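Local coordinates for protein purine nucleoside phosphorylase (Schistosoma mansoni, PDB 6B4Q) that catalyses the reversible phosphorolysis of purine nucleosides, probably chiefly inosine and guanosine, giving the free base and ribose 1-phosphate, at residues I115-G120 / M221-E226; G121-L126 / G215-G220; D130-K135 / S241-N246. All blocks are in the same frame, centred on the assembly; numbering follows the deposited sequence.

Contact 1 of 3, residues I115-G120 / M221-E226; sequences ITNLAG and MSTVPE. With CQG (pyridin-4-ol), chain H; DMS (dimethyl sulfoxide), chain F.
N117 meets T223 through a hydrogen bond from ND2 to OG1, 2.9 Å long and bent to 144° at the hydrogen. The two side chains cross at roughly a right angle, and the hydroxyl stands 23° off the amide plane. The donors continue in a relay: T223 OG1 gives to S222 OG at 3.1 Å, and S222 OG gives to the oxygen of a dimethyl sulfoxide molecule, probably from the crystallisation liquor, at 3.0 Å. The other end of the amide, N117 OD1, is held by S241, which helps fix the rotation of the group. Van der Waals contact is slight: I115 and T223 run past each other in opposite senses, CG2 of I115 lying 3.9 Å from OG1 of T223, and CD1 of I115 comes within 4.3 Å of CB of E226. One water adds a bridge, giving to L118 O, accepting from M221 N and bonding to the pyridinol oxygen. R86 and H88 both pack on S222, consistent with the phosphate pocket of related phosphorylases. Strand 112-121 thus faces the loop leading into helix 224-232, with Y194 of strand 189-196 and I134 of strand 131-139 beside N117, while F161 of a neighbouring subunit packs on M221.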
loop_
_atom_site.group_PDB
_atom_site.type_symbol
_atom_site.label_atom_id
_atom_site.label_comp_id
_atom_site.label_asym_id
_atom_site.label_seq_id
_atom_site.Cartn_x
_atom_site.Cartn_y
_atom_site.Cartn_z
ATOM N N ILE A 115 23.436 -4.129 -8.985
ATOM C CA ILE A 115 22.114 -4.680 -9.303
ATOM C C ILE A 115 21.661 -4.277 -10.702
ATOM O O ILE A 115 21.796 -3.113 -11.094
ATOM C CB ILE A 115 21.060 -4.203 -8.285
ATOM C CG1 ILE A 115 21.480 -4.494 -6.884
ATOM C CG2 ILE A 115 19.688 -4.879 -8.542
ATOM C CD1 ILE A 115 20.523 -3.885 -5.846
ATOM N N THR A 116 21.106 -5.234 -11.460
ATOM C CA THR A 116 20.409 -4.911 -12.713
ATOM C C THR A 116 18.953 -5.385 -12.677
ATOM O O THR A 116 18.589 -6.323 -11.942
ATOM C CB THR A 116 21.128 -5.498 -13.965
ATOM O OG1 THR A 116 21.168 -6.941 -13.923
ATOM C CG2 THR A 116 22.541 -4.978 -14.082
ATOM N N ASN A 117 18.112 -4.715 -13.483
ATOM C CA ASN A 117 16.693 -5.051 -13.610
ATOM C C ASN A 117 16.178 -4.651 -14.991
ATOM O O ASN A 117 16.851 -3.953 -15.753
ATOM C CB ASN A 117 15.869 -4.405 -12.487
ATOM C CG ASN A 117 15.838 -2.878 -12.554
ATOM O OD1 ASN A 117 15.419 -2.315 -13.540
ATOM N ND2 ASN A 117 16.222 -2.217 -11.467
ATOM N N LEU A 118 14.985 -5.171 -15.324
ATOM C CA LEU A 118 14.225 -4.779 -16.508
ATOM C C LEU A 118 13.068 -3.866 -16.088
ATOM O O LEU A 118 12.427 -4.085 -15.046
ATOM C CB LEU A 118 13.717 -6.005 -17.259
ATOM C CG LEU A 118 14.822 -6.720 -18.092
ATOM C CD1 LEU A 118 14.658 -8.226 -18.032
ATOM C CD2 LEU A 118 14.769 -6.209 -19.505
ATOM N N ALA A 119 12.844 -2.797 -16.853
ATOM C CA ALA A 119 11.904 -1.758 -16.436
ATOM C C ALA A 119 11.183 -1.142 -17.634
ATOM O O ALA A 119 11.623 -1.268 -18.785
ATOM C CB ALA A 119 12.632 -0.661 -15.650
ATOM N N GLY A 120 10.090 -0.430 -17.339
ATOM C CA GLY A 120 9.394 0.385 -18.328
ATOM C C GLY A 120 9.824 1.850 -18.282
ATOM O O GLY A 120 10.095 2.390 -17.210
ATOM N N MET A 221 9.316 -3.670 -10.906
ATOM C CA MET A 221 8.745 -4.477 -9.831
ATOM C C MET A 221 9.792 -5.076 -8.883
ATOM O O MET A 221 9.482 -6.045 -8.182
ATOM C CB MET A 221 7.905 -5.622 -10.424
ATOM C CG MET A 221 6.847 -5.247 -11.410
ATOM S SD MET A 221 6.018 -6.733 -12.074
ATOM C CE MET A 221 5.174 -5.988 -13.472
ATOM N N SER A 222 11.010 -4.544 -8.845
ATOM C CA SER A 222 12.092 -5.151 -8.078
ATOM C C SER A 222 12.984 -4.058 -7.498
ATOM O O SER A 222 12.635 -2.868 -7.502
ATOM C CB SER A 222 12.911 -6.107 -8.956
ATOM O OG SER A 222 13.639 -5.361 -9.914
ATOM N N THR A 223 14.145 -4.495 -6.972
ATOM C CA THR A 223 15.308 -3.654 -6.674
ATOM C C THR A 223 15.195 -2.790 -5.415
ATOM O O THR A 223 16.102 -2.813 -4.573
ATOM C CB THR A 223 15.626 -2.805 -7.906
ATOM O OG1 THR A 223 16.013 -3.684 -8.981
ATOM C CG2 THR A 223 16.795 -1.867 -7.631
ATOM N N VAL A 224 14.125 -2.008 -5.264
ATOM C CA VAL A 224 14.020 -1.108 -4.095
ATOM C C VAL A 224 14.083 -1.853 -2.763
ATOM O O VAL A 224 14.763 -1.365 -1.839
ATOM C CB VAL A 224 12.782 -0.205 -4.245
ATOM C CG1 VAL A 224 12.422 0.490 -2.950
ATOM C CG2 VAL A 224 13.031 0.843 -5.322
ATOM N N PRO A 225 13.474 -3.044 -2.588
ATOM C CA PRO A 225 13.642 -3.760 -1.303
ATOM C C PRO A 225 15.092 -4.092 -0.980
ATOM O O PRO A 225 15.544 -3.856 0.168
ATOM C CB PRO A 225 12.780 -5.032 -1.503
ATOM C CG PRO A 225 11.691 -4.564 -2.460
ATOM C CD PRO A 225 12.476 -3.724 -3.452
ATOM N N GLU A 226 15.837 -4.607 -1.971
ATOM C CA GLU A 226 17.252 -4.936 -1.770
ATOM C C GLU A 226 18.082 -3.692 -1.473
ATOM O O GLU A 226 18.976 -3.738 -0.612
ATOM C CB GLU A 226 17.806 -5.659 -3.007
ATOM C CG GLU A 226 17.199 -7.024 -3.224
ATOM C CD GLU A 226 16.029 -7.004 -4.196
ATOM O OE1 GLU A 226 15.251 -6.032 -4.184
ATOM O OE2 GLU A 226 15.896 -7.965 -4.991
HETATM C C4 CQG H . 7.200 -2.534 -16.833
HETATM C C3 CQG H . 7.322 -2.265 -18.183
HETATM C C2 CQG H . 9.104 -3.820 -18.314
HETATM C C1 CQG H . 8.975 -4.095 -16.968
HETATM O O CQG H . 7.920 -3.744 -14.899
HETATM C C CQG H . 8.023 -3.437 -16.256
HETATM N N CQG H . 8.268 -2.909 -18.906
HETATM S S DMS F . 14.419 -8.054 -13.105
HETATM O O DMS F . 13.570 -7.080 -12.358
HETATM C C1 DMS F . 14.242 -9.705 -12.365
HETATM C C2 DMS F . 13.638 -8.446 -14.671
HETATM O O HOH W 1 10.066 -4.889 -13.671
#

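Contact 2 of 3, residues G121-L126 / G215-G220; sequences GINRKL and GCDVVG. With CQG (pyridin-4-ol), chain H.
N123 and D217 lie side by side and point the same way, joined by a nearly straight hydrogen bond of 3.0 Å from ND2 of N123 to OD1 of D217. The acceptor sits in the amide plane, and the donor arrives almost in line with the C-O bond of the carboxylate, although the two flat groups are turned 31° apart. The torsions of N123 explain its double role. With CG anti to the backbone N (chi1 -173°), the amide swings out beside D217, and the rotation about CB-CG then turns ND2 to D217 and OD1 back to its own chain: OD1 accepts from K125 N at 2.8 Å, an Asx turn laid over the type I turn from N123 to L126. The second oxygen of D217, OD2, accepts from V193 N.

The carbonyl of D217 is gripped twice. I122 N at 2.9 Å and N123 N at 3.1 Å both reach D217 O from one face of its plane, beside the antiparallel bridge of G121 with V218.

Apolar side chains close in around this polar centre. I122 keeps CG1 beside its own nitrogen (chi1 -58°), and from there CD1 extends to 3.9 Å from CG1 of V219, while CG2 rests against C216 O at 3.3 Å. L126 comes from another direction: its CD1 lies 3.6 Å from CG1 of V218, the two side chains crossing at about a right angle, and also touches D217 O. L211 and L212 of helix 205-213 extend the packing onto V219 and I122, respectively.

D217 therefore acts through both carboxylate oxygens and its carbonyl, accepting N-H groups from two separate parts of the chain; the two donors to the carboxylate, N123 ND2 and V193 N, would probably stabilise its ionised form.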
loop_
_atom_site.group_PDB
_atom_site.type_symbol
_atom_site.label_atom_id
_atom_site.label_comp_id
_atom_site.label_asym_id
_atom_site.label_seq_id
_atom_site.Cartn_x
_atom_site.Cartn_y
_atom_site.Cartn_z
ATOM N N GLY A 121 9.912 2.462 -19.463
ATOM C CA GLY A 121 10.235 3.887 -19.550
ATOM C C GLY A 121 9.014 4.782 -19.383
ATOM O O GLY A 121 7.965 4.545 -19.995
ATOM N N ILE A 122 9.156 5.833 -18.566
ATOM C CA ILE A 122 8.139 6.861 -18.384
ATOM C C ILE A 122 8.582 8.182 -19.025
ATOM O O ILE A 122 7.841 8.784 -19.800
ATOM C CB ILE A 122 7.818 7.056 -16.882
ATOM C CG1 ILE A 122 7.320 5.758 -16.201
ATOM C CG2 ILE A 122 6.816 8.180 -16.719
ATOM C CD1 ILE A 122 5.985 5.242 -16.689
ATOM N N ASN A 123 9.799 8.634 -18.709
ATOM C CA ASN A 123 10.374 9.818 -19.354
ATOM C C ASN A 123 10.365 9.656 -20.869
ATOM O O ASN A 123 10.725 8.596 -21.397
ATOM C CB ASN A 123 11.812 10.007 -18.838
ATOM C CG ASN A 123 12.460 11.308 -19.312
ATOM O OD1 ASN A 123 12.466 11.620 -20.495
ATOM N ND2 ASN A 123 13.017 12.065 -18.366
ATOM N N ARG A 124 9.955 10.717 -21.580
ATOM C CA ARG A 124 9.814 10.617 -23.032
ATOM C C ARG A 124 11.148 10.472 -23.764
ATOM O O ARG A 124 11.141 10.051 -24.917
ATOM C CB ARG A 124 9.030 11.823 -23.568
ATOM C CG ARG A 124 7.564 11.749 -23.136
ATOM C CD ARG A 124 6.770 12.979 -23.522
ATOM N NE ARG A 124 5.360 12.858 -23.150
ATOM C CZ ARG A 124 4.433 12.254 -23.893
ATOM N NH1 ARG A 124 4.750 11.693 -25.062
ATOM N NH2 ARG A 124 3.179 12.208 -23.456
ATOM N N LYS A 125 12.285 10.760 -23.127
ATOM C CA LYS A 125 13.589 10.557 -23.763
ATOM C C LYS A 125 14.038 9.092 -23.818
ATOM O O LYS A 125 15.057 8.799 -24.463
ATOM C CB LYS A 125 14.672 11.359 -23.022
ATOM C CG LYS A 125 14.555 12.868 -23.164
ATOM C CD LYS A 125 15.608 13.555 -22.305
ATOM C CE LYS A 125 15.394 15.065 -22.230
ATOM N NZ LYS A 125 15.808 15.793 -23.472
ATOM N N LEU A 126 13.334 8.170 -23.154
ATOM C CA LEU A 126 13.782 6.788 -23.023
ATOM C C LEU A 126 13.175 5.877 -24.103
ATOM O O LEU A 126 11.966 5.923 -24.359
ATOM C CB LEU A 126 13.417 6.277 -21.626
ATOM C CG LEU A 126 14.129 6.979 -20.457
ATOM C CD1 LEU A 126 13.673 6.389 -19.120
ATOM C CD2 LEU A 126 15.646 6.894 -20.608
ATOM N N GLY A 215 6.853 12.753 -11.562
ATOM C CA GLY A 215 8.289 12.895 -11.698
ATOM C C GLY A 215 9.064 11.600 -11.792
ATOM O O GLY A 215 10.272 11.594 -11.523
ATOM N N CYS A 216 8.421 10.504 -12.159
ATOM C CA CYS A 216 9.108 9.232 -12.307
ATOM C C CYS A 216 9.689 9.132 -13.707
ATOM O O CYS A 216 9.076 9.581 -14.684
ATOM C CB CYS A 216 8.155 8.063 -12.058
ATOM S SG CYS A 216 7.387 8.083 -10.418
ATOM N N ASP A 217 10.888 8.560 -13.806
ATOM C CA ASP A 217 11.506 8.321 -15.103
ATOM C C ASP A 217 11.361 6.886 -15.597
ATOM O O ASP A 217 11.310 6.680 -16.807
ATOM C CB ASP A 217 13.004 8.671 -15.063
ATOM C CG ASP A 217 13.258 10.166 -14.754
ATOM O OD1 ASP A 217 12.888 10.991 -15.613
ATOM O OD2 ASP A 217 13.830 10.509 -13.679
ATOM N N VAL A 218 11.346 5.900 -14.699
ATOM C CA VAL A 218 11.223 4.477 -15.044
ATOM C C VAL A 218 10.356 3.810 -13.979
ATOM O O VAL A 218 10.175 4.339 -12.882
ATOM C CB VAL A 218 12.599 3.761 -15.147
ATOM C CG1 VAL A 218 13.562 4.512 -16.083
ATOM C CG2 VAL A 218 13.237 3.646 -13.845
ATOM N N VAL A 219 9.800 2.632 -14.303
ATOM C CA VAL A 219 8.956 1.876 -13.370
ATOM C C VAL A 219 9.295 0.386 -13.476
ATOM O O VAL A 219 9.510 -0.141 -14.576
ATOM C CB VAL A 219 7.445 2.143 -13.639
ATOM C CG1 VAL A 219 7.074 1.821 -15.051
ATOM C CG2 VAL A 219 6.546 1.373 -12.664
ATOM N N GLY A 220 9.342 -0.296 -12.325
ATOM C CA GLY A 220 9.557 -1.731 -12.321
ATOM C C GLY A 220 9.136 -2.340 -10.994
ATOM O O GLY A 220 8.693 -1.645 -10.075
HETATM C C4 CQG H . 7.200 -2.534 -16.833
HETATM C C3 CQG H . 7.322 -2.265 -18.183
HETATM C C2 CQG H . 9.104 -3.820 -18.314
HETATM C C1 CQG H . 8.975 -4.095 -16.968
HETATM O O CQG H . 7.920 -3.744 -14.899
HETATM C C CQG H . 8.023 -3.437 -16.256
HETATM N N CQG H . 8.268 -2.909 -18.906
#

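Contact 3 of 3, residues D130-K135 / S241-N246. With CQG (pyridin-4-ol), chain H.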
loop_
_atom_site.group_PDB
_atom_site.type_symbol
_atom_site.label_atom_id
_atom_site.label_comp_id
_atom_site.label_asym_id
_atom_site.label_seq_id
_atom_site.Cartn_x
_atom_site.Cartn_y
_atom_site.Cartn_z
ATOM N N ASP A 130 17.620 1.234 -23.991
ATOM C CA ASP A 130 18.407 2.195 -23.223
ATOM C C ASP A 130 18.696 1.652 -21.817
ATOM O O ASP A 130 17.990 0.777 -21.300
ATOM C CB ASP A 130 17.659 3.536 -23.113
ATOM C CG ASP A 130 17.641 4.348 -24.414
ATOM O OD1 ASP A 130 18.324 3.996 -25.399
ATOM O OD2 ASP A 130 16.935 5.385 -24.442
ATOM N N PHE A 131 19.763 2.179 -21.203
ATOM C CA PHE A 131 20.121 1.897 -19.810
ATOM C C PHE A 131 19.875 3.139 -18.949
ATOM O O PHE A 131 20.154 4.265 -19.385
ATOM C CB PHE A 131 21.602 1.528 -19.678
ATOM C CG PHE A 131 22.040 0.360 -20.522
ATOM C CD1 PHE A 131 21.613 -0.928 -20.233
ATOM C CD2 PHE A 131 22.921 0.552 -21.551
ATOM C CE1 PHE A 131 22.035 -1.991 -21.004
ATOM C CE2 PHE A 131 23.365 -0.516 -22.317
ATOM C CZ PHE A 131 22.914 -1.786 -22.036
ATOM N N VAL A 132 19.412 2.945 -17.708
ATOM C CA VAL A 132 19.202 4.060 -16.782
ATOM C C VAL A 132 19.964 3.798 -15.478
ATOM O O VAL A 132 19.702 2.798 -14.796
ATOM C CB VAL A 132 17.704 4.284 -16.511
ATOM C CG1 VAL A 132 17.493 5.383 -15.493
ATOM C CG2 VAL A 132 17.003 4.637 -17.801
ATOM N N LEU A 133 20.921 4.689 -15.158
ATOM C CA LEU A 133 21.569 4.702 -13.855
ATOM C C LEU A 133 20.574 5.272 -12.840
ATOM O O LEU A 133 20.156 6.426 -12.950
ATOM C CB LEU A 133 22.859 5.531 -13.900
ATOM C CG LEU A 133 23.872 5.173 -14.991
ATOM C CD1 LEU A 133 25.079 6.104 -14.977
ATOM C CD2 LEU A 133 24.304 3.725 -14.840
ATOM N N ILE A 134 20.198 4.483 -11.843
ATOM C CA ILE A 134 19.165 4.921 -10.888
ATOM C C ILE A 134 19.798 5.851 -9.856
ATOM O O ILE A 134 20.795 5.500 -9.209
ATOM C CB ILE A 134 18.496 3.716 -10.219
ATOM C CG1 ILE A 134 17.808 2.846 -11.281
ATOM C CG2 ILE A 134 17.490 4.202 -9.166
ATOM C CD1 ILE A 134 17.158 1.572 -10.729
ATOM N N LYS A 135 19.229 7.056 -9.707
ATOM C CA LYS A 135 19.745 8.069 -8.795
ATOM C C LYS A 135 18.824 8.338 -7.603
ATOM O O LYS A 135 19.213 9.095 -6.702
ATOM C CB LYS A 135 20.001 9.387 -9.540
ATOM C CG LYS A 135 18.752 10.086 -10.057
ATOM C CD LYS A 135 19.118 11.393 -10.783
ATOM C CE LYS A 135 17.856 12.092 -11.290
ATOM N NZ LYS A 135 18.183 13.304 -12.099
ATOM N N SER A 241 18.802 0.026 -14.687
ATOM C CA SER A 241 17.623 -0.522 -15.366
ATOM C C SER A 241 17.880 -0.636 -16.874
ATOM O O SER A 241 18.429 0.283 -17.487
ATOM C CB SER A 241 16.389 0.361 -15.152
ATOM O OG SER A 241 15.862 0.316 -13.823
ATOM N N LEU A 242 17.456 -1.764 -17.472
ATOM C CA LEU A 242 17.362 -1.922 -18.922
ATOM C C LEU A 242 15.919 -1.645 -19.334
ATOM O O LEU A 242 14.993 -2.273 -18.813
ATOM C CB LEU A 242 17.782 -3.329 -19.348
ATOM C CG LEU A 242 17.517 -3.690 -20.818
ATOM C CD1 LEU A 242 18.195 -2.736 -21.800
ATOM C CD2 LEU A 242 18.041 -5.107 -21.084
ATOM N N ILE A 243 15.726 -0.693 -20.235
ATOM C CA ILE A 243 14.386 -0.263 -20.635
ATOM C C ILE A 243 13.851 -1.202 -21.710
ATOM O O ILE A 243 14.443 -1.348 -22.783
ATOM C CB ILE A 243 14.403 1.186 -21.140
ATOM C CG1 ILE A 243 14.939 2.151 -20.067
ATOM C CG2 ILE A 243 13.026 1.597 -21.662
ATOM C CD1 ILE A 243 14.160 2.072 -18.719
ATOM N N ALA A 244 12.729 -1.854 -21.432
ATOM C CA ALA A 244 12.146 -2.758 -22.414
ATOM C C ALA A 244 11.187 -2.077 -23.392
ATOM O O ALA A 244 10.969 -2.599 -24.485
ATOM C CB ALA A 244 11.415 -3.886 -21.687
ATOM N N ASN A 245 10.644 -0.921 -23.040
ATOM C CA ASN A 245 9.572 -0.264 -23.768
ATOM C C ASN A 245 9.331 1.065 -23.092
ATOM O O ASN A 245 9.709 1.243 -21.935
ATOM C CB ASN A 245 8.294 -1.078 -23.733
ATOM C CG ASN A 245 7.708 -1.157 -22.329
ATOM O OD1 ASN A 245 8.324 -1.740 -21.423
ATOM N ND2 ASN A 245 6.521 -0.554 -22.129
ATOM N N ASN A 246 8.637 1.973 -23.791
ATOM C CA ASN A 246 8.188 3.233 -23.192
ATOM C C ASN A 246 6.676 3.139 -22.963
ATOM O O ASN A 246 5.893 3.148 -23.923
ATOM C CB ASN A 246 8.540 4.441 -24.068
ATOM C CG ASN A 246 8.280 5.739 -23.362
ATOM O OD1 ASN A 246 7.128 6.093 -23.152
ATOM N ND2 ASN A 246 9.350 6.454 -22.949
HETATM C C4 CQG H . 7.200 -2.534 -16.833
HETATM C C3 CQG H . 7.322 -2.265 -18.183
HETATM C C2 CQG H . 9.104 -3.820 -18.314
HETATM C C1 CQG H . 8.975 -4.095 -16.968
HETATM O O CQG H . 7.920 -3.744 -14.899
HETATM C C CQG H . 8.023 -3.437 -16.256
HETATM N N CQG H . 8.268 -2.909 -18.906
#
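D130 to V132 run antiparallel to S241 to I243, the strand axes at 141° and three backbone bonds joining them: I243 N to D130 O at 2.9 Å, and V132 and S241 exchanging a mutual pair. S241 O, besides taking V132 N at 2.8 Å, receives a CA-H...O contact from F131.

The side chains sort by face. On one, F131 and L242 form the non-hydrogen-bonded pair, with CE1 of the ring 4.0 Å from CD1 of L242. L242 puts CG anti to its backbone N (chi1 171°), and its CD1 also lies against D130 O. W276 meets the F131 ring with the planes about 55° apart, so helix 259-283 covers this face. On the other, V132 and S241 lie together. The terminal methyl of I134 reaches S241 OG at 3.6 Å, while that hydroxyl bonds to N117 OD1. Nearby, CG2 of V132 packs obliquely on CD1 of I243 at 3.9 Å.

Past the paired residues, strand 241-246 ends at the ligand: OD1 of N245 lies 2.8 Å from the pyridinol nitrogen, and N246 caps helix 247-253. A strand whose C-terminal end supplies an asparagine beside the bound ring is consistent with the base pocket of trimeric purine nucleoside phosphorylases, at the C-terminal end of a strand inside the central mixed sheet.

Overall arrangement
From the N terminus, strand 112-121 supplies 115-120 to contact 1 and its last residue, with the following turn, to contact 2; D130 and the start of strand 131-139 then open contact 3. The return comes in the order 215-220, 221-226, 241-246. Contact 2 thus closes first and lies within the larger loop that contact 1 closes, whereas contact 3 crosses both. The sheet binds them together: strand 112-121 lies between strand 218-220 and strand 236-246, through G120 N to V219 O on the one hand and N117 O to L242 N and G121 N to N245 O on the other. All three reach the bound pyridinol, so distant parts of the sequence meet at one ligand site.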